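PDB 5JGF: vacuolar aminopeptidase 1 from Saccharomyces cerevisiae, which removes N-terminal amino acids, preferably neutral or hydrophobic ones, from peptides in the vacuole as a zinc-dependent dodecamer, and is the major cargo of the cytoplasm-to-vacuole targeting pathway. Local coordinates for residues F73-N78 and S322-K327; S208-K213 and H217-V222; L294-E299 and T304-K309. All coordinates share one frame; numbering follows the deposited sequence.

Interaction 1: residues F73-N78 and S322-K327; sequences FILGKN and SAFTKK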
loop_
_atom_site.group_PDB
_atom_site.type_symbol
_atom_site.label_atom_id
_atom_site.label_comp_id
_atom_site.label_asym_id
_atom_site.label_seq_id
_atom_site.Cartn_x
_atom_site.Cartn_y
_atom_site.Cartn_z
ATOM N N PHE D 73 41.245 -21.549 40.074
ATOM C CA PHE D 73 42.296 -20.573 40.278
ATOM C C PHE D 73 43.559 -21.124 40.922
ATOM O O PHE D 73 43.540 -22.154 41.599
ATOM C CB PHE D 73 41.760 -19.380 41.083
ATOM C CG PHE D 73 41.146 -19.749 42.412
ATOM C CD1 PHE D 73 41.846 -19.541 43.598
ATOM C CD2 PHE D 73 39.852 -20.260 42.482
ATOM C CE1 PHE D 73 41.262 -19.829 44.837
ATOM C CE2 PHE D 73 39.260 -20.551 43.713
ATOM C CZ PHE D 73 39.967 -20.333 44.894
ATOM N N ILE D 74 44.657 -20.423 40.669
ATOM C CA ILE D 74 45.968 -20.777 41.191
ATOM C C ILE D 74 46.474 -19.546 41.930
ATOM O O ILE D 74 46.618 -18.475 41.338
ATOM C CB ILE D 74 46.943 -21.115 40.051
ATOM C CG1 ILE D 74 46.319 -22.168 39.129
ATOM C CG2 ILE D 74 48.264 -21.626 40.626
ATOM C CD1 ILE D 74 47.124 -22.433 37.870
ATOM N N LEU D 75 46.735 -19.702 43.224
ATOM C CA LEU D 75 47.205 -18.600 44.054
ATOM C C LEU D 75 48.610 -18.889 44.572
ATOM O O LEU D 75 48.833 -19.883 45.260
ATOM C CB LEU D 75 46.239 -18.400 45.225
ATOM C CG LEU D 75 46.546 -17.338 46.286
ATOM C CD1 LEU D 75 46.720 -15.965 45.648
ATOM C CD2 LEU D 75 45.412 -17.317 47.297
ATOM N N GLY D 76 49.551 -18.014 44.236
ATOM C CA GLY D 76 50.926 -18.208 44.661
ATOM C C GLY D 76 51.204 -17.744 46.077
ATOM O O GLY D 76 50.657 -16.744 46.535
ATOM N N LYS D 77 52.070 -18.477 46.769
ATOM C CA LYS D 77 52.432 -18.147 48.140
ATOM C C LYS D 77 52.983 -16.732 48.247
ATOM O O LYS D 77 52.784 -16.056 49.255
ATOM C CB LYS D 77 53.477 -19.139 48.657
ATOM C CG LYS D 77 54.022 -18.810 50.038
ATOM C CD LYS D 77 55.090 -19.811 50.454
ATOM C CE LYS D 77 55.724 -19.427 51.784
ATOM N NZ LYS D 77 56.850 -20.341 52.139
ATOM N N ASN D 78 53.664 -16.281 47.199
ATOM C CA ASN D 78 54.262 -14.952 47.201
ATOM C C ASN D 78 53.438 -13.879 46.502
ATOM O O ASN D 78 53.941 -12.796 46.210
ATOM C CB ASN D 78 55.656 -15.017 46.580
ATOM C CG ASN D 78 56.569 -15.965 47.327
ATOM O OD1 ASN D 78 56.633 -15.929 48.554
ATOM N ND2 ASN D 78 57.282 -16.816 46.593
ATOM N N SER D 322 41.356 -12.849 51.304
ATOM C CA SER D 322 41.053 -12.718 52.727
ATOM C C SER D 322 41.598 -13.898 53.526
ATOM O O SER D 322 42.183 -13.715 54.589
ATOM C CB SER D 322 39.543 -12.608 52.955
ATOM O OG SER D 322 39.055 -11.349 52.526
ATOM N N ALA D 323 41.409 -15.107 53.009
ATOM C CA ALA D 323 41.879 -16.310 53.692
ATOM C C ALA D 323 43.392 -16.467 53.576
ATOM O O ALA D 323 44.049 -16.983 54.476
ATOM C CB ALA D 323 41.184 -17.534 53.109
ATOM N N PHE D 324 43.924 -16.011 52.451
ATOM C CA PHE D 324 45.344 -16.085 52.125
ATOM C C PHE D 324 46.309 -15.511 53.160
ATOM O O PHE D 324 47.279 -16.164 53.543
ATOM C CB PHE D 324 45.567 -15.377 50.786
ATOM C CG PHE D 324 46.989 -15.382 50.316
ATOM C CD1 PHE D 324 47.627 -14.188 50.001
ATOM C CD2 PHE D 324 47.674 -16.577 50.131
ATOM C CE1 PHE D 324 48.923 -14.184 49.503
ATOM C CE2 PHE D 324 48.972 -16.582 49.633
ATOM C CZ PHE D 324 49.597 -15.385 49.318
ATOM N N THR D 325 46.044 -14.288 53.602
ATOM C CA THR D 325 46.921 -13.619 54.554
ATOM C C THR D 325 46.167 -12.919 55.675
ATOM O O THR D 325 44.979 -12.638 55.552
ATOM C CB THR D 325 47.793 -12.576 53.826
ATOM O OG1 THR D 325 48.578 -11.850 54.780
ATOM C CG2 THR D 325 46.908 -11.601 53.046
ATOM N N LYS D 326 46.871 -12.635 56.767
ATOM C CA LYS D 326 46.274 -11.957 57.909
ATOM C C LYS D 326 46.239 -10.454 57.654
ATOM O O LYS D 326 45.444 -9.729 58.251
ATOM C CB LYS D 326 47.075 -12.259 59.178
ATOM N N LYS D 327 47.109 -9.993 56.764
ATOM C CA LYS D 327 47.180 -8.579 56.421
ATOM C C LYS D 327 46.046 -8.210 55.469
ATOM O O LYS D 327 45.633 -9.018 54.635
ATOM C CB LYS D 327 48.524 -8.268 55.776
#

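Interaction 2: residues S208-K213 and H217-V222; sequences SPLFGK and HLLRYV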
loop_
_atom_site.group_PDB
_atom_site.type_symbol
_atom_site.label_atom_id
_atom_site.label_comp_id
_atom_site.label_asym_id
_atom_site.label_seq_id
_atom_site.Cartn_x
_atom_site.Cartn_y
_atom_site.Cartn_z
ATOM N N SER D 208 5.677 -39.916 42.865
ATOM C CA SER D 208 6.624 -38.890 42.451
ATOM C C SER D 208 5.961 -37.529 42.304
ATOM O O SER D 208 4.866 -37.419 41.759
ATOM C CB SER D 208 7.274 -39.267 41.116
ATOM O OG SER D 208 8.059 -38.193 40.616
ATOM N N PRO D 209 6.612 -36.474 42.809
ATOM C CA PRO D 209 6.047 -35.129 42.696
ATOM C C PRO D 209 5.935 -34.744 41.221
ATOM O O PRO D 209 5.252 -33.784 40.867
ATOM C CB PRO D 209 7.067 -34.266 43.436
ATOM C CG PRO D 209 7.582 -35.195 44.494
ATOM C CD PRO D 209 7.771 -36.483 43.719
ATOM N N LEU D 210 6.610 -35.506 40.366
ATOM C CA LEU D 210 6.591 -35.236 38.933
ATOM C C LEU D 210 5.546 -36.023 38.156
ATOM O O LEU D 210 5.358 -35.789 36.961
ATOM C CB LEU D 210 7.971 -35.497 38.324
ATOM C CG LEU D 210 9.078 -34.537 38.770
ATOM C CD1 LEU D 210 10.365 -34.862 38.036
ATOM C CD2 LEU D 210 8.653 -33.102 38.492
ATOM N N PHE D 211 4.867 -36.961 38.808
ATOM C CA PHE D 211 3.857 -37.724 38.089
ATOM C C PHE D 211 2.798 -36.772 37.551
ATOM O O PHE D 211 2.283 -35.926 38.279
ATOM C CB PHE D 211 3.198 -38.773 38.985
ATOM C CG PHE D 211 2.109 -39.542 38.294
ATOM C CD1 PHE D 211 0.778 -39.158 38.422
ATOM C CD2 PHE D 211 2.419 -40.610 37.461
ATOM C CE1 PHE D 211 -0.228 -39.826 37.727
ATOM C CE2 PHE D 211 1.420 -41.285 36.759
ATOM C CZ PHE D 211 0.096 -40.891 36.893
ATOM N N GLY D 212 2.481 -36.907 36.270
ATOM C CA GLY D 212 1.487 -36.041 35.669
ATOM C C GLY D 212 2.101 -34.816 35.018
ATOM O O GLY D 212 1.512 -34.244 34.100
ATOM N N LYS D 213 3.283 -34.411 35.481
ATOM C CA LYS D 213 3.958 -33.241 34.921
ATOM C C LYS D 213 4.739 -33.598 33.658
ATOM O O LYS D 213 5.027 -32.738 32.826
ATOM C CB LYS D 213 4.902 -32.624 35.956
ATOM C CG LYS D 213 4.197 -31.975 37.138
ATOM C CD LYS D 213 5.182 -31.196 37.996
ATOM C CE LYS D 213 4.476 -30.390 39.080
ATOM N NZ LYS D 213 3.687 -31.252 40.003
ATOM N N HIS D 217 6.347 -42.392 30.353
ATOM C CA HIS D 217 7.416 -42.985 29.555
ATOM C C HIS D 217 8.721 -42.225 29.765
ATOM O O HIS D 217 9.778 -42.830 29.957
ATOM C CB HIS D 217 7.037 -42.978 28.076
ATOM N N LEU D 218 8.642 -40.898 29.732
ATOM C CA LEU D 218 9.821 -40.061 29.928
ATOM C C LEU D 218 10.366 -40.198 31.346
ATOM O O LEU D 218 11.578 -40.298 31.542
ATOM C CB LEU D 218 9.490 -38.591 29.645
ATOM C CG LEU D 218 10.613 -37.574 29.904
ATOM C CD1 LEU D 218 11.852 -37.930 29.086
ATOM C CD2 LEU D 218 10.131 -36.174 29.545
ATOM N N LEU D 219 9.475 -40.206 32.334
ATOM C CA LEU D 219 9.905 -40.342 33.725
ATOM C C LEU D 219 10.641 -41.666 33.939
ATOM O O LEU D 219 11.689 -41.705 34.583
ATOM C CB LEU D 219 8.702 -40.246 34.673
ATOM C CG LEU D 219 8.023 -38.870 34.744
ATOM C CD1 LEU D 219 6.838 -38.912 35.698
ATOM C CD2 LEU D 219 9.044 -37.832 35.208
ATOM N N ARG D 220 10.094 -42.750 33.393
ATOM C CA ARG D 220 10.720 -44.065 33.529
ATOM C C ARG D 220 12.078 -44.092 32.841
ATOM O O ARG D 220 13.039 -44.667 33.357
ATOM C CB ARG D 220 9.825 -45.149 32.921
ATOM C CG ARG D 220 8.558 -45.431 33.713
ATOM C CD ARG D 220 7.600 -46.302 32.913
ATOM N NE ARG D 220 6.426 -46.679 33.694
ATOM C CZ ARG D 220 5.305 -47.167 33.173
ATOM N NH1 ARG D 220 5.197 -47.342 31.862
ATOM N NH2 ARG D 220 4.289 -47.482 33.967
ATOM N N TYR D 221 12.153 -43.455 31.677
ATOM C CA TYR D 221 13.390 -43.418 30.912
ATOM C C TYR D 221 14.533 -42.695 31.630
ATOM O O TYR D 221 15.632 -43.241 31.746
ATOM C CB TYR D 221 13.139 -42.780 29.539
ATOM C CG TYR D 221 14.374 -42.720 28.668
ATOM C CD1 TYR D 221 15.023 -41.510 28.426
ATOM C CD2 TYR D 221 14.917 -43.881 28.120
ATOM C CE1 TYR D 221 16.188 -41.458 27.665
ATOM C CE2 TYR D 221 16.081 -43.841 27.359
ATOM C CZ TYR D 221 16.713 -42.628 27.138
ATOM O OH TYR D 221 17.879 -42.595 26.413
ATOM N N VAL D 222 14.288 -41.483 32.116
ATOM C CA VAL D 222 15.346 -40.744 32.802
ATOM C C VAL D 222 15.685 -41.351 34.163
ATOM O O VAL D 222 16.809 -41.219 34.640
ATOM C CB VAL D 222 14.988 -39.247 32.975
ATOM C CG1 VAL D 222 14.813 -38.599 31.604
ATOM C CG2 VAL D 222 13.734 -39.094 33.803
#

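Interaction 3: residues L294-E299 and T304-K309; sequences LYDNEE and TRQGAK. With ZN (zinc ion), chain L.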
loop_
_atom_site.group_PDB
_atom_site.type_symbol
_atom_site.label_atom_id
_atom_site.label_comp_id
_atom_site.label_asym_id
_atom_site.label_seq_id
_atom_site.Cartn_x
_atom_site.Cartn_y
_atom_site.Cartn_z
ATOM N N LEU D 294 34.239 -19.740 34.376
ATOM C CA LEU D 294 33.246 -20.122 33.378
ATOM C C LEU D 294 31.849 -19.755 33.861
ATOM O O LEU D 294 31.415 -20.195 34.929
ATOM C CB LEU D 294 33.337 -21.627 33.129
ATOM C CG LEU D 294 34.750 -22.126 32.801
ATOM C CD1 LEU D 294 34.730 -23.638 32.635
ATOM C CD2 LEU D 294 35.261 -21.446 31.535
ATOM N N TYR D 295 31.147 -18.962 33.056
ATOM C CA TYR D 295 29.813 -18.485 33.403
ATOM C C TYR D 295 28.661 -19.143 32.658
ATOM O O TYR D 295 28.809 -19.624 31.534
ATOM C CB TYR D 295 29.734 -16.977 33.158
ATOM C CG TYR D 295 30.721 -16.169 33.967
ATOM C CD1 TYR D 295 30.462 -15.850 35.299
ATOM C CD2 TYR D 295 31.919 -15.731 33.401
ATOM C CE1 TYR D 295 31.373 -15.109 36.048
ATOM C CE2 TYR D 295 32.838 -14.993 34.143
ATOM C CZ TYR D 295 32.558 -14.686 35.462
ATOM O OH TYR D 295 33.464 -13.954 36.195
ATOM N N ASP D 296 27.506 -19.138 33.309
ATOM C CA ASP D 296 26.279 -19.674 32.740
ATOM C C ASP D 296 25.519 -18.433 32.269
ATOM O O ASP D 296 25.951 -17.304 32.505
ATOM C CB ASP D 296 25.479 -20.389 33.840
ATOM C CG ASP D 296 24.265 -21.144 33.313
ATOM O OD1 ASP D 296 23.506 -21.681 34.151
ATOM O OD2 ASP D 296 24.063 -21.215 32.080
ATOM N N ASN D 297 24.414 -18.655 31.568
ATOM C CA ASN D 297 23.522 -17.592 31.122
ATOM C C ASN D 297 24.021 -16.379 30.337
ATOM O O ASN D 297 23.382 -15.330 30.376
ATOM C CB ASN D 297 22.721 -17.095 32.331
ATOM C CG ASN D 297 21.984 -18.218 33.041
ATOM O OD1 ASN D 297 21.464 -19.139 32.406
ATOM N ND2 ASN D 297 21.918 -18.139 34.359
ATOM N N GLU D 298 25.132 -16.492 29.623
ATOM C CA GLU D 298 25.586 -15.350 28.830
ATOM C C GLU D 298 24.589 -15.151 27.681
ATOM O O GLU D 298 24.298 -14.023 27.275
ATOM C CB GLU D 298 26.984 -15.611 28.257
ATOM C CG GLU D 298 27.584 -14.456 27.430
ATOM C CD GLU D 298 26.975 -14.325 26.038
ATOM O OE1 GLU D 298 26.508 -15.343 25.492
ATOM O OE2 GLU D 298 26.983 -13.206 25.478
ATOM N N GLU D 299 24.051 -16.258 27.177
ATOM C CA GLU D 299 23.113 -16.203 26.062
ATOM C C GLU D 299 21.770 -15.566 26.407
ATOM O O GLU D 299 20.972 -15.286 25.512
ATOM C CB GLU D 299 22.905 -17.602 25.487
ATOM C CG GLU D 299 24.198 -18.236 24.951
ATOM C CD GLU D 299 24.740 -17.557 23.695
ATOM O OE1 GLU D 299 24.296 -16.440 23.348
ATOM O OE2 GLU D 299 25.628 -18.146 23.052
ATOM N N THR D 304 22.029 -13.084 36.206
ATOM C CA THR D 304 21.576 -14.173 37.073
ATOM C C THR D 304 22.736 -14.379 38.043
ATOM O O THR D 304 23.835 -13.876 37.803
ATOM C CB THR D 304 21.349 -15.493 36.307
ATOM O OG1 THR D 304 22.602 -15.986 35.822
ATOM C CG2 THR D 304 20.388 -15.283 35.131
ATOM N N ARG D 305 22.516 -15.110 39.126
ATOM C CA ARG D 305 23.605 -15.302 40.074
ATOM C C ARG D 305 24.721 -16.168 39.501
ATOM O O ARG D 305 25.868 -16.064 39.934
ATOM C CB ARG D 305 23.085 -15.900 41.384
ATOM C CG ARG D 305 22.803 -17.379 41.341
ATOM C CD ARG D 305 22.262 -17.853 42.681
ATOM N NE ARG D 305 22.172 -19.304 42.715
ATOM C CZ ARG D 305 22.913 -20.079 43.496
ATOM N NH1 ARG D 305 23.794 -19.544 44.327
ATOM N NH2 ARG D 305 22.788 -21.396 43.422
ATOM N N GLN D 306 24.394 -17.003 38.514
ATOM C CA GLN D 306 25.392 -17.876 37.907
ATOM C C GLN D 306 25.971 -17.298 36.613
ATOM O O GLN D 306 26.765 -17.944 35.933
ATOM C CB GLN D 306 24.806 -19.275 37.650
ATOM C CG GLN D 306 23.585 -19.311 36.730
ATOM C CD GLN D 306 22.258 -19.256 37.479
ATOM O OE1 GLN D 306 21.190 -19.156 36.867
ATOM N NE2 GLN D 306 22.316 -19.333 38.800
ATOM N N GLY D 307 25.561 -16.076 36.283
ATOM C CA GLY D 307 26.062 -15.406 35.096
ATOM C C GLY D 307 27.169 -14.441 35.485
ATOM O O GLY D 307 27.448 -14.266 36.674
ATOM N N ALA D 308 27.796 -13.802 34.499
ATOM C CA ALA D 308 28.885 -12.865 34.774
ATOM C C ALA D 308 28.520 -11.768 35.766
ATOM O O ALA D 308 29.354 -11.356 36.566
ATOM C CB ALA D 308 29.388 -12.239 33.474
ATOM N N LYS D 309 27.280 -11.289 35.715
ATOM C CA LYS D 309 26.863 -10.229 36.621
ATOM C C LYS D 309 26.671 -10.734 38.052
ATOM O O LYS D 309 26.525 -9.934 38.976
ATOM C CB LYS D 309 25.580 -9.567 36.103
ATOM C CG LYS D 309 25.762 -8.872 34.748
ATOM C CD LYS D 309 24.455 -8.273 34.237
ATOM C CE LYS D 309 24.615 -7.667 32.844
ATOM N NZ LYS D 309 25.511 -6.472 32.830
HETATM ZN ZN ZN L . 26.241 -16.719 21.717
HETATM O O HOH W 1 31.853 -12.347 37.788
HETATM O O HOH W 2 27.286 -14.765 31.854
HETATM O O HOH W 3 27.391 -15.629 23.097
#

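Interaction 1: residues F73-N78 and S322-K327
Directly after F324, whose ring packs against L75, the hydroxyl T325 OG1 accepts a hydrogen bond from K327 N at 3.1 Å and closes an ST turn where the chain leaves its helix. No hydrogen bond crosses between 73-78 and 322-327; the aromatic ring does the joining. With CG anti to the backbone N (chi1 -180°), F324 sends its ring from the last turn of the helix toward L75 and the G76-K77 backbone. L75, its own CG also anti to N (chi1 177°), reaches back and brings CG over one ring face, off-centre toward the rim, and L75 CD2 comes to 3.7 Å from F324 CD2. The far end of the ring meets backbone instead: F324 CZ lies 3.3 Å from G76 O and equally 3.3 Å from K77 O. K77 O is at the ring edge, near its plane, whereas G76 O approaches obliquely. Substituting an alanine for F324 would probably open a gap beneath L75 and leave the two carbonyls without their ring neighbour. In the fold, L75 also touches F289 of adjacent strand 289-295. F73 joins it on the same side of the sheet by packing on V316 and S320 of helix 312-324, while I74 faces the other way, onto helix 261-278, so the strand is sandwiched between two helices.

Interaction 2: residues S208-K213 and H217-V222
In L219, CG stands anti to the carbonyl carbon, chi1 -68°, which carries both methyls out from helix 216-226 to L210 and F211 of the loop. One prong, L219 CD2, rests 4.0 Å from L210 CB. The other, L219 CD1, settles over main chain, 3.7 Å from L210 O and 4.0 Å from F211 CA. The loop surface it meets is shaped by a type I turn from S208 to F211. L210 O, beside that methyl, is already engaged within the loop, accepting from K213 N at 2.9 Å. The K213 side chain folds back as well, its NZ donating to P209 O at 3.1 Å. L210 also packs on L233, Q235 and M236 of strand 233-242, so the loop is wedged between helix and antiparallel sheet. Other subunits border the same region: P209 touches R394 of one neighbouring chain, and L218 and Y221 touch I251 of another. Across the two segments the chemistry is purely van der Waals: with no hydrogen bond between them, the contact depends on apolar fit, and the polar groups named here pair within the loop.

Interaction 3: residues L294-E299 and T304-K309
The loop that leaves strand 289-295 and carries the paired glutamates of the M18 dinuclear zinc centre is braced here by the turn that follows it. E299 binds zinc unevenly through both carboxylate oxygens, OE2 at 2.0 Å and OE1 at 2.5 Å, with D262 and H438 as further protein ligands. A water on the same zinc donates to E298 OE1 at 2.6 Å; E298 probably also binds substrate. Just upstream, N297 ties this loop to the type I turn T304-G307. Its amide nitrogen makes two bonds, both close to the plane of the amide group: N297 ND2 reaches T304 OG1 at 2.7 Å, nearly straight at 162°, and Q306 OE1 at 2.8 Å along a more bent path. Q306 can offer that oxygen because its chain kinks at chi2 (-93°), and the two amide planes stand 63° apart. With N297 OD1 bonded to Y119 OH, both ends of the amide are held and its rotation is fixed. The backbones join too: D296 N donates to Q306 O at 3.0 Å, and G307 CA makes a CA-H...O contact of 3.2 Å with D296 O. The side chains of D296 and Q306 lie alongside each other, D296 OD1 against Q306 CG. A water bridges D296 O and A308 N, while a second links Y295 OH to A308 O. L419 of helix 416-423 packs on both Y295 and A308. Over one face of the Y295 ring sits A308 CA, a CH-pi contact 3.8 Å from the ring centroid.

Overall arrangement
Interaction 3 lies nearest the chemistry: E299 in it binds one zinc directly, and Y295 approaches H91, a ligand of the other zinc, to about 5 Å between side chains. Interaction 1 belongs to the same mixed sheet, since strands 69-76 and 289-295 are neighbours, and helix 312-324 follows the turn of interaction 3 in the chain. The two do not touch; their nearest atoms are about 9 Å apart and their centres 26 Å. Interaction 2 stands apart beside the six-stranded antiparallel sheet, its centre 29 Å from interaction 3 and 47 Å from interaction 1. Interactions 2 and 3 both reach a neighbouring subunit of the dodecamer, whereas interaction 1 touches none.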